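Local coordinates for putative transcriptional regulator, sugar-binding family (Arthrobacter aurescens, PDB 3NZE), which probably regulates transcription as a SorC-family protein whose sugar-binding domain, the part crystallised here, would answer to a carbohydrate, at residues His25-Leu30 with Ala43-Arg48; Gly51-Ser56 with Arg225-Val230; Pro123-His128 with Thr194-Ser199. One frame throughout, in Å; residues are numbered along the deposited sequence.

Interaction 1: His25-Leu30 with Ala43-Arg48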
loop_
_atom_site.group_PDB
_atom_site.type_symbol
_atom_site.label_atom_id
_atom_site.label_comp_id
_atom_site.label_asym_id
_atom_site.label_seq_id
_atom_site.Cartn_x
_atom_site.Cartn_y
_atom_site.Cartn_z
ATOM N N HIS A 25 5.122 -0.081 -14.604
ATOM C CA HIS A 25 5.313 1.219 -15.223
ATOM C C HIS A 25 6.438 1.929 -14.483
ATOM O O HIS A 25 6.336 2.193 -13.282
ATOM C CB HIS A 25 4.037 2.065 -15.137
ATOM C CG HIS A 25 2.954 1.614 -16.064
ATOM N ND1 HIS A 25 2.025 0.658 -15.714
ATOM C CD2 HIS A 25 2.658 1.981 -17.332
ATOM C CE1 HIS A 25 1.201 0.458 -16.726
ATOM N NE2 HIS A 25 1.564 1.248 -17.722
ATOM N N VAL A 26 7.509 2.228 -15.206
ATOM C CA VAL A 26 8.637 2.947 -14.634
ATOM C C VAL A 26 8.494 4.404 -15.028
ATOM O O VAL A 26 8.371 4.730 -16.206
ATOM C CB VAL A 26 9.978 2.368 -15.149
ATOM C CG1 VAL A 26 11.132 3.264 -14.749
ATOM C CG2 VAL A 26 10.185 0.962 -14.599
ATOM N N VAL A 27 8.492 5.280 -14.032
ATOM C CA VAL A 27 8.296 6.708 -14.261
ATOM C C VAL A 27 9.636 7.409 -14.326
ATOM O O VAL A 27 10.361 7.452 -13.337
ATOM C CB VAL A 27 7.450 7.318 -13.126
ATOM C CG1 VAL A 27 7.164 8.807 -13.375
ATOM C CG2 VAL A 27 6.152 6.538 -12.974
ATOM N N PRO A 28 9.980 7.959 -15.501
ATOM C CA PRO A 28 11.226 8.720 -15.605
ATOM C C PRO A 28 11.157 9.965 -14.723
ATOM O O PRO A 28 10.199 10.734 -14.807
ATOM C CB PRO A 28 11.277 9.100 -17.091
ATOM C CG PRO A 28 10.423 8.080 -17.771
ATOM C CD PRO A 28 9.310 7.817 -16.807
ATOM N N VAL A 29 12.152 10.145 -13.867
ATOM C CA VAL A 29 12.189 11.302 -12.982
ATOM C C VAL A 29 13.602 11.847 -12.944
ATOM O O VAL A 29 14.566 11.086 -12.977
ATOM C CB VAL A 29 11.753 10.962 -11.541
ATOM C CG1 VAL A 29 11.821 12.206 -10.664
ATOM C CG2 VAL A 29 10.347 10.383 -11.509
ATOM N N LEU A 30 13.721 13.170 -12.886
ATOM C CA LEU A 30 15.025 13.809 -12.776
ATOM C C LEU A 30 15.753 13.315 -11.521
ATOM O O LEU A 30 15.241 13.429 -10.403
ATOM C CB LEU A 30 14.871 15.332 -12.765
ATOM C CG LEU A 30 16.106 16.165 -13.115
ATOM C CD1 LEU A 30 16.750 15.654 -14.394
ATOM C CD2 LEU A 30 15.741 17.638 -13.243
ATOM N N ALA A 43 2.950 9.264 -8.419
ATOM C CA ALA A 43 1.528 9.202 -8.110
ATOM C C ALA A 43 0.659 9.544 -9.316
ATOM O O ALA A 43 -0.418 8.966 -9.497
ATOM C CB ALA A 43 1.199 10.124 -6.936
HETATM N N MSE A 44 1.115 10.483 -10.133
HETATM C CA MSE A 44 0.404 10.812 -11.365
HETATM C C MSE A 44 0.318 9.617 -12.305
HETATM O O MSE A 44 -0.736 9.342 -12.870
HETATM C CB MSE A 44 1.080 11.963 -12.113
HETATM C CG MSE A 44 0.781 13.323 -11.578
HETATM SE SE MSE A 44 1.325 14.661 -12.882
HETATM C CE MSE A 44 -0.031 14.407 -14.248
ATOM N N GLN A 45 1.431 8.914 -12.495
ATOM C CA GLN A 45 1.402 7.746 -13.362
ATOM C C GLN A 45 0.517 6.662 -12.753
ATOM O O GLN A 45 -0.222 5.980 -13.458
ATOM C CB GLN A 45 2.814 7.201 -13.607
ATOM C CG GLN A 45 2.829 5.899 -14.399
ATOM C CD GLN A 45 2.284 6.091 -15.800
ATOM O OE1 GLN A 45 2.784 6.921 -16.560
ATOM N NE2 GLN A 45 1.252 5.326 -16.148
ATOM N N ALA A 46 0.595 6.491 -11.441
ATOM C CA ALA A 46 -0.216 5.467 -10.797
ATOM C C ALA A 46 -1.704 5.754 -11.031
ATOM O O ALA A 46 -2.485 4.843 -11.312
ATOM C CB ALA A 46 0.100 5.386 -9.285
ATOM N N ALA A 47 -2.098 7.015 -10.896
ATOM C CA ALA A 47 -3.496 7.389 -11.099
ATOM C C ALA A 47 -3.942 7.028 -12.509
ATOM O O ALA A 47 -5.051 6.539 -12.726
ATOM C CB ALA A 47 -3.682 8.892 -10.854
ATOM N N ARG A 48 -3.068 7.295 -13.473
ATOM C CA ARG A 48 -3.365 6.992 -14.863
ATOM C C ARG A 48 -3.548 5.491 -15.057
ATOM O O ARG A 48 -4.403 5.048 -15.826
ATOM C CB ARG A 48 -2.259 7.528 -15.776
ATOM C CG ARG A 48 -2.370 7.036 -17.203
ATOM C CD ARG A 48 -1.436 7.793 -18.130
ATOM N NE ARG A 48 -1.872 9.172 -18.318
ATOM C CZ ARG A 48 -1.475 9.945 -19.322
ATOM N NH1 ARG A 48 -0.633 9.469 -20.231
ATOM N NH2 ARG A 48 -1.925 11.189 -19.422
HETATM O O HOH W 1 5.636 5.262 -16.885
#

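Interaction 2: Gly51-Ser56 with Arg225-Val230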
loop_
_atom_site.group_PDB
_atom_site.type_symbol
_atom_site.label_atom_id
_atom_site.label_comp_id
_atom_site.label_asym_id
_atom_site.label_seq_id
_atom_site.Cartn_x
_atom_site.Cartn_y
_atom_site.Cartn_z
ATOM N N GLY A 51 -7.045 4.142 -13.176
ATOM C CA GLY A 51 -8.321 4.511 -13.773
ATOM C C GLY A 51 -9.056 3.420 -14.544
ATOM O O GLY A 51 -10.212 3.114 -14.241
ATOM N N PRO A 52 -8.405 2.847 -15.558
ATOM C CA PRO A 52 -8.991 1.779 -16.383
ATOM C C PRO A 52 -9.382 0.538 -15.570
ATOM O O PRO A 52 -10.190 -0.263 -16.032
ATOM C CB PRO A 52 -7.857 1.423 -17.347
ATOM C CG PRO A 52 -7.019 2.646 -17.421
ATOM C CD PRO A 52 -7.090 3.279 -16.060
ATOM N N LEU A 53 -8.822 0.386 -14.378
ATOM C CA LEU A 53 -9.073 -0.806 -13.568
ATOM C C LEU A 53 -10.234 -0.605 -12.609
ATOM O O LEU A 53 -10.660 -1.546 -11.940
ATOM C CB LEU A 53 -7.816 -1.216 -12.794
ATOM C CG LEU A 53 -6.562 -1.370 -13.660
ATOM C CD1 LEU A 53 -5.382 -1.819 -12.822
ATOM C CD2 LEU A 53 -6.805 -2.346 -14.798
ATOM N N VAL A 54 -10.751 0.619 -12.545
ATOM C CA VAL A 54 -11.888 0.914 -11.686
ATOM C C VAL A 54 -13.179 0.805 -12.491
ATOM O O VAL A 54 -13.380 1.553 -13.447
ATOM C CB VAL A 54 -11.791 2.324 -11.075
ATOM C CG1 VAL A 54 -12.990 2.594 -10.181
ATOM C CG2 VAL A 54 -10.502 2.474 -10.283
ATOM N N ASP A 55 -14.048 -0.130 -12.112
ATOM C CA ASP A 55 -15.273 -0.377 -12.878
ATOM C C ASP A 55 -16.506 -0.161 -12.028
ATOM O O ASP A 55 -16.401 0.108 -10.834
ATOM C CB ASP A 55 -15.304 -1.816 -13.393
ATOM C CG ASP A 55 -14.204 -2.106 -14.380
ATOM O OD1 ASP A 55 -14.161 -1.442 -15.440
ATOM O OD2 ASP A 55 -13.392 -3.011 -14.095
ATOM N N SER A 56 -17.680 -0.303 -12.642
ATOM C CA SER A 56 -18.919 -0.275 -11.879
ATOM C C SER A 56 -19.140 -1.629 -11.215
ATOM O O SER A 56 -18.542 -2.635 -11.616
ATOM C CB SER A 56 -20.113 0.073 -12.770
ATOM O OG SER A 56 -19.988 1.381 -13.298
ATOM N N ARG A 225 -6.678 -7.752 -9.016
ATOM C CA ARG A 225 -5.601 -6.833 -9.347
ATOM C C ARG A 225 -5.118 -6.141 -8.073
ATOM O O ARG A 225 -5.920 -5.645 -7.277
ATOM C CB ARG A 225 -6.062 -5.782 -10.371
ATOM C CG ARG A 225 -6.531 -6.345 -11.729
ATOM C CD ARG A 225 -5.395 -6.993 -12.528
ATOM N NE ARG A 225 -4.513 -6.036 -13.203
ATOM C CZ ARG A 225 -4.699 -5.564 -14.440
ATOM N NH1 ARG A 225 -5.752 -5.943 -15.157
ATOM N NH2 ARG A 225 -3.827 -4.710 -14.965
ATOM N N ARG A 226 -3.800 -6.106 -7.897
ATOM C CA ARG A 226 -3.184 -5.457 -6.747
ATOM C C ARG A 226 -2.185 -4.431 -7.262
ATOM O O ARG A 226 -1.158 -4.783 -7.845
ATOM C CB ARG A 226 -2.478 -6.476 -5.848
ATOM C CG ARG A 226 -3.431 -7.351 -5.043
ATOM C CD ARG A 226 -3.598 -8.710 -5.659
ATOM N NE ARG A 226 -2.328 -9.434 -5.730
ATOM C CZ ARG A 226 -2.183 -10.611 -6.321
ATOM N NH1 ARG A 226 -0.989 -11.194 -6.358
ATOM N NH2 ARG A 226 -3.228 -11.201 -6.881
ATOM N N ILE A 227 -2.499 -3.160 -7.056
ATOM C CA ILE A 227 -1.707 -2.077 -7.636
ATOM C C ILE A 227 -0.814 -1.529 -6.546
ATOM O O ILE A 227 -1.294 -0.993 -5.546
ATOM C CB ILE A 227 -2.579 -0.932 -8.201
ATOM C CG1 ILE A 227 -3.461 -1.424 -9.353
ATOM C CG2 ILE A 227 -1.717 0.188 -8.746
ATOM C CD1 ILE A 227 -4.690 -2.160 -8.932
ATOM N N CYS A 228 0.486 -1.686 -6.753
ATOM C CA CYS A 228 1.495 -1.335 -5.769
ATOM C C CYS A 228 2.254 -0.109 -6.253
ATOM O O CYS A 228 2.784 -0.095 -7.372
ATOM C CB CYS A 228 2.448 -2.523 -5.601
ATOM S SG CYS A 228 3.781 -2.231 -4.432
ATOM N N VAL A 229 2.316 0.928 -5.419
ATOM C CA VAL A 229 2.910 2.193 -5.845
ATOM C C VAL A 229 4.057 2.530 -4.920
ATOM O O VAL A 229 3.868 2.615 -3.716
ATOM C CB VAL A 229 1.904 3.353 -5.797
ATOM C CG1 VAL A 229 2.565 4.624 -6.317
ATOM C CG2 VAL A 229 0.637 3.011 -6.598
ATOM N N VAL A 230 5.242 2.716 -5.489
ATOM C CA VAL A 230 6.440 2.954 -4.696
ATOM C C VAL A 230 7.258 4.137 -5.203
ATOM O O VAL A 230 7.467 4.280 -6.397
ATOM C CB VAL A 230 7.327 1.699 -4.731
ATOM C CG1 VAL A 230 8.729 2.017 -4.247
ATOM C CG2 VAL A 230 6.692 0.605 -3.889
#

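Interaction 3: Pro123-His128 with Thr194-Ser199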
loop_
_atom_site.group_PDB
_atom_site.type_symbol
_atom_site.label_atom_id
_atom_site.label_comp_id
_atom_site.label_asym_id
_atom_site.label_seq_id
_atom_site.Cartn_x
_atom_site.Cartn_y
_atom_site.Cartn_z
ATOM N N PRO A 123 -8.465 2.164 15.152
ATOM C CA PRO A 123 -7.282 3.041 15.146
ATOM C C PRO A 123 -6.242 2.582 14.117
ATOM O O PRO A 123 -6.430 1.550 13.476
ATOM C CB PRO A 123 -6.717 2.902 16.569
ATOM C CG PRO A 123 -7.799 2.223 17.379
ATOM C CD PRO A 123 -8.611 1.424 16.422
ATOM N N ALA A 124 -5.148 3.324 13.987
ATOM C CA ALA A 124 -4.133 3.015 12.974
ATOM C C ALA A 124 -3.466 1.663 13.195
ATOM O O ALA A 124 -3.041 1.024 12.247
ATOM C CB ALA A 124 -3.066 4.124 12.931
ATOM N N PHE A 125 -3.374 1.250 14.454
ATOM C CA PHE A 125 -2.643 0.047 14.841
ATOM C C PHE A 125 -2.970 -0.140 16.315
ATOM O O PHE A 125 -3.346 0.826 16.988
ATOM C CB PHE A 125 -1.138 0.293 14.658
ATOM C CG PHE A 125 -0.315 -0.960 14.517
ATOM C CD1 PHE A 125 -0.218 -1.599 13.294
ATOM C CD2 PHE A 125 0.381 -1.477 15.600
ATOM C CE1 PHE A 125 0.547 -2.748 13.150
ATOM C CE2 PHE A 125 1.145 -2.632 15.462
ATOM C CZ PHE A 125 1.230 -3.256 14.235
ATOM N N PHE A 126 -2.849 -1.362 16.825
ATOM C CA PHE A 126 -3.147 -1.609 18.235
ATOM C C PHE A 126 -1.893 -1.696 19.089
ATOM O O PHE A 126 -0.888 -2.245 18.665
ATOM C CB PHE A 126 -3.965 -2.890 18.395
ATOM C CG PHE A 126 -5.335 -2.803 17.807
ATOM C CD1 PHE A 126 -6.324 -2.061 18.440
ATOM C CD2 PHE A 126 -5.645 -3.474 16.635
ATOM C CE1 PHE A 126 -7.595 -1.979 17.907
ATOM C CE2 PHE A 126 -6.921 -3.397 16.100
ATOM C CZ PHE A 126 -7.896 -2.635 16.735
ATOM N N ASP A 127 -1.966 -1.149 20.296
ATOM C CA ASP A 127 -0.891 -1.273 21.284
ATOM C C ASP A 127 -0.777 -2.702 21.813
ATOM O O ASP A 127 0.318 -3.166 22.153
ATOM C CB ASP A 127 -1.151 -0.351 22.484
ATOM C CG ASP A 127 -0.938 1.121 22.165
ATOM O OD1 ASP A 127 -0.504 1.444 21.042
ATOM O OD2 ASP A 127 -1.195 1.957 23.061
ATOM N N HIS A 128 -1.913 -3.386 21.893
ATOM C CA HIS A 128 -1.987 -4.710 22.489
ATOM C C HIS A 128 -2.772 -5.652 21.595
ATOM O O HIS A 128 -3.852 -5.310 21.117
ATOM C CB HIS A 128 -2.674 -4.655 23.866
ATOM C CG HIS A 128 -2.117 -3.611 24.783
ATOM N ND1 HIS A 128 -2.772 -2.427 25.048
ATOM C CD2 HIS A 128 -0.969 -3.574 25.498
ATOM C CE1 HIS A 128 -2.050 -1.706 25.887
ATOM N NE2 HIS A 128 -0.952 -2.379 26.175
ATOM N N THR A 194 0.070 -2.057 6.843
ATOM C CA THR A 194 0.504 -2.302 8.221
ATOM C C THR A 194 0.660 -3.785 8.583
ATOM O O THR A 194 0.813 -4.125 9.755
ATOM C CB THR A 194 -0.333 -1.525 9.301
ATOM O OG1 THR A 194 -1.561 -2.212 9.582
ATOM C CG2 THR A 194 -0.604 -0.095 8.853
ATOM N N VAL A 195 0.640 -4.665 7.577
ATOM C CA VAL A 195 0.959 -6.075 7.792
ATOM C C VAL A 195 2.377 -6.335 7.289
ATOM O O VAL A 195 2.671 -6.149 6.109
ATOM C CB VAL A 195 -0.022 -7.033 7.082
ATOM C CG1 VAL A 195 0.289 -8.498 7.436
ATOM C CG2 VAL A 195 -1.465 -6.706 7.444
ATOM N N PHE A 196 3.248 -6.749 8.195
ATOM C CA PHE A 196 4.679 -6.824 7.928
ATOM C C PHE A 196 5.121 -8.136 7.299
ATOM O O PHE A 196 4.451 -9.169 7.440
ATOM C CB PHE A 196 5.437 -6.595 9.234
ATOM C CG PHE A 196 5.183 -5.239 9.837
ATOM C CD1 PHE A 196 6.036 -4.187 9.565
ATOM C CD2 PHE A 196 4.079 -5.018 10.650
ATOM C CE1 PHE A 196 5.800 -2.921 10.099
ATOM C CE2 PHE A 196 3.837 -3.759 11.196
ATOM C CZ PHE A 196 4.702 -2.712 10.916
ATOM N N PHE A 197 6.252 -8.083 6.599
ATOM C CA PHE A 197 6.833 -9.282 5.982
ATOM C C PHE A 197 8.359 -9.253 6.033
ATOM O O PHE A 197 8.960 -8.195 6.252
ATOM C CB PHE A 197 6.371 -9.392 4.536
ATOM C CG PHE A 197 6.491 -8.108 3.772
ATOM C CD1 PHE A 197 7.734 -7.630 3.384
ATOM C CD2 PHE A 197 5.362 -7.357 3.469
ATOM C CE1 PHE A 197 7.856 -6.439 2.678
ATOM C CE2 PHE A 197 5.469 -6.157 2.771
ATOM C CZ PHE A 197 6.727 -5.698 2.374
ATOM N N ARG A 198 8.975 -10.420 5.825
ATOM C CA ARG A 198 10.434 -10.566 5.817
ATOM C C ARG A 198 10.976 -10.434 4.393
ATOM O O ARG A 198 10.209 -10.274 3.445
ATOM C CB ARG A 198 10.846 -11.923 6.415
ATOM C CG ARG A 198 10.325 -12.154 7.838
ATOM C CD ARG A 198 10.837 -13.489 8.403
ATOM N NE ARG A 198 10.296 -13.780 9.730
ATOM C CZ ARG A 198 9.103 -14.323 9.954
ATOM N NH1 ARG A 198 8.307 -14.647 8.938
ATOM N NH2 ARG A 198 8.702 -14.549 11.200
ATOM N N SER A 199 12.294 -10.511 4.233
ATOM C CA SER A 199 12.891 -10.356 2.906
ATOM C C SER A 199 12.403 -11.422 1.929
ATOM O O SER A 199 12.299 -11.165 0.728
ATOM C CB SER A 199 14.424 -10.367 2.978
ATOM O OG SER A 199 14.913 -11.603 3.473
HETATM O O HOH W 2 -3.134 -1.335 11.402
#

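Interaction 1: His25-Leu30 with Ala43-Arg48
Strand 23-27 runs beside helix 35-50 with Val27 CA and Gln45 CA 7.0 Å apart, the closest CA pair of the two segments. From a CB that already faces the strand, Gln45 CG stands anti to the backbone N (chi1 174°) and so heads toward His25; the bend at chi2 (64°) then turns the amide nearly parallel to the His25 ring, the planes 2° apart. The CB-CG part of Gln45 slides past the Val27 side chain in the opposite direction, with Val27 CG2 3.5 Å from Gln45 CB. Farther out, Gln45 NE2 approaches the ring obliquely, 3.8 Å from His25 CD2. That NH2 group gives its hydrogen bond to Thr49 OG1, one turn on in the same helix, which helps set the rotation of the amide. A water donates to Val26 O at 2.9 Å and, more weakly, to Gln45 OE1. Ile252 of strand 250-254 touches both Val27 and Gln45. The contact thus joins the edge of the sheet to a covering helix by van der Waals packing at the aliphatic stem of one glutamine, while the polar end of that residue turns to its own helix and, weakly, to a water.

Interaction 2: Gly51-Ser56 with Arg225-Val230
Leu53, just beyond helix 35-50, reaches across to strand 225-230 and sets its two methyls against Ile227 and Arg225. The buried, wholly apolar part is where Leu53 CD1 rests 4.0 Å from CD1 of Ile227, which also meets Ile50 of the helix and Ile252 of the next strand. The same methyl, Leu53 CD1, lies 3.9 Å from Arg225 NH2, at the start of the partly exposed side that Leu53 and Arg225 form together. Here Leu53 CD2 sits 3.4 Å above the plane of the Arg225 guanidinium, displaced toward its rim and 3.8 Å from Arg225 NH1, the two side chains crossing at about a right angle. Bends at chi2 (-67°) and chi3 (-78°) turn the guanidinium toward Leu53 and bring its face against the methyl. Its charge is met elsewhere, for Arg225 NE forms a salt bridge with Asp250 OD2 on strand 250-254. With an alanine here, Asp250 would probably lose its charged mate and Leu53 CD2 the flat surface it lies on. The loop closes a beta-alpha-beta crossover, from strand 23-27 through helix 35-50 to the parallel strand 59-62, as in Rossmann-like folds.

Interaction 3: Pro123-His128 with Thr194-Ser199
Phe125, in the loop between strand 116-118 and helix 129-135, packs against the turn and second strand of a beta hairpin made by the antiparallel strands 188-192 and 195-198. Its ring meets two residues there. Phe125 CE1 points at the edge of the Phe196 ring, close to the plane of that ring, and lies 4.0 Å from Phe196 CE2; the two side chains run obliquely to each other. The same edge carbon, Phe125 CE1, is 3.7 Å from the backbone Thr194 O, which lies near the plane of the Phe125 ring, while Thr194 CB comes alongside Phe125 CD1. With CG roughly anti to the backbone N (chi1 -158°), the Phe125 ring extends to the hairpin. All these residues are buried. In the next shell Tyr174 stacks on Phe125, and Tyr170 meets Phe196 with the planes at about 45°. Thr194 takes a positive phi (73°) at the turn, where its backbone N is bonded to Asp191 OD2 and its hydroxyl to Ser212 OG. The contact does not itself form the metal site: the side chain of Ala124 is about 11 Å from that of Thr96, a calcium ligand in a structure of this protein, and no calcium is bound to this chain in the model. A water bridges loop and turn, donating to Ala124 O at 2.5 Å and to Thr194 OG1 at 2.6 Å, both short distances.

Overall arrangement
All three contacts reach the same mixed sheet of one Rossmann-like domain. Interaction 1 closes before interaction 2 opens; interaction 1 uses helix 35-50 and interaction 2 the loop that follows it. Their centres are 14 Å apart and they meet directly, Ala46 CB lying 3.6 Å from Val229 CG2 where the helix crosses strand 225-230. Interaction 3 falls between the two halves of interaction 2 in sequence, yet lies on the other side of the chain's centre, its centre 23 Å from that of interaction 2 and 28 Å from that of interaction 1. The first two therefore pack one helix and its following loop on the parallel strands, whereas the third joins the antiparallel hairpin to a loop nearer the calcium-site residue Thr96.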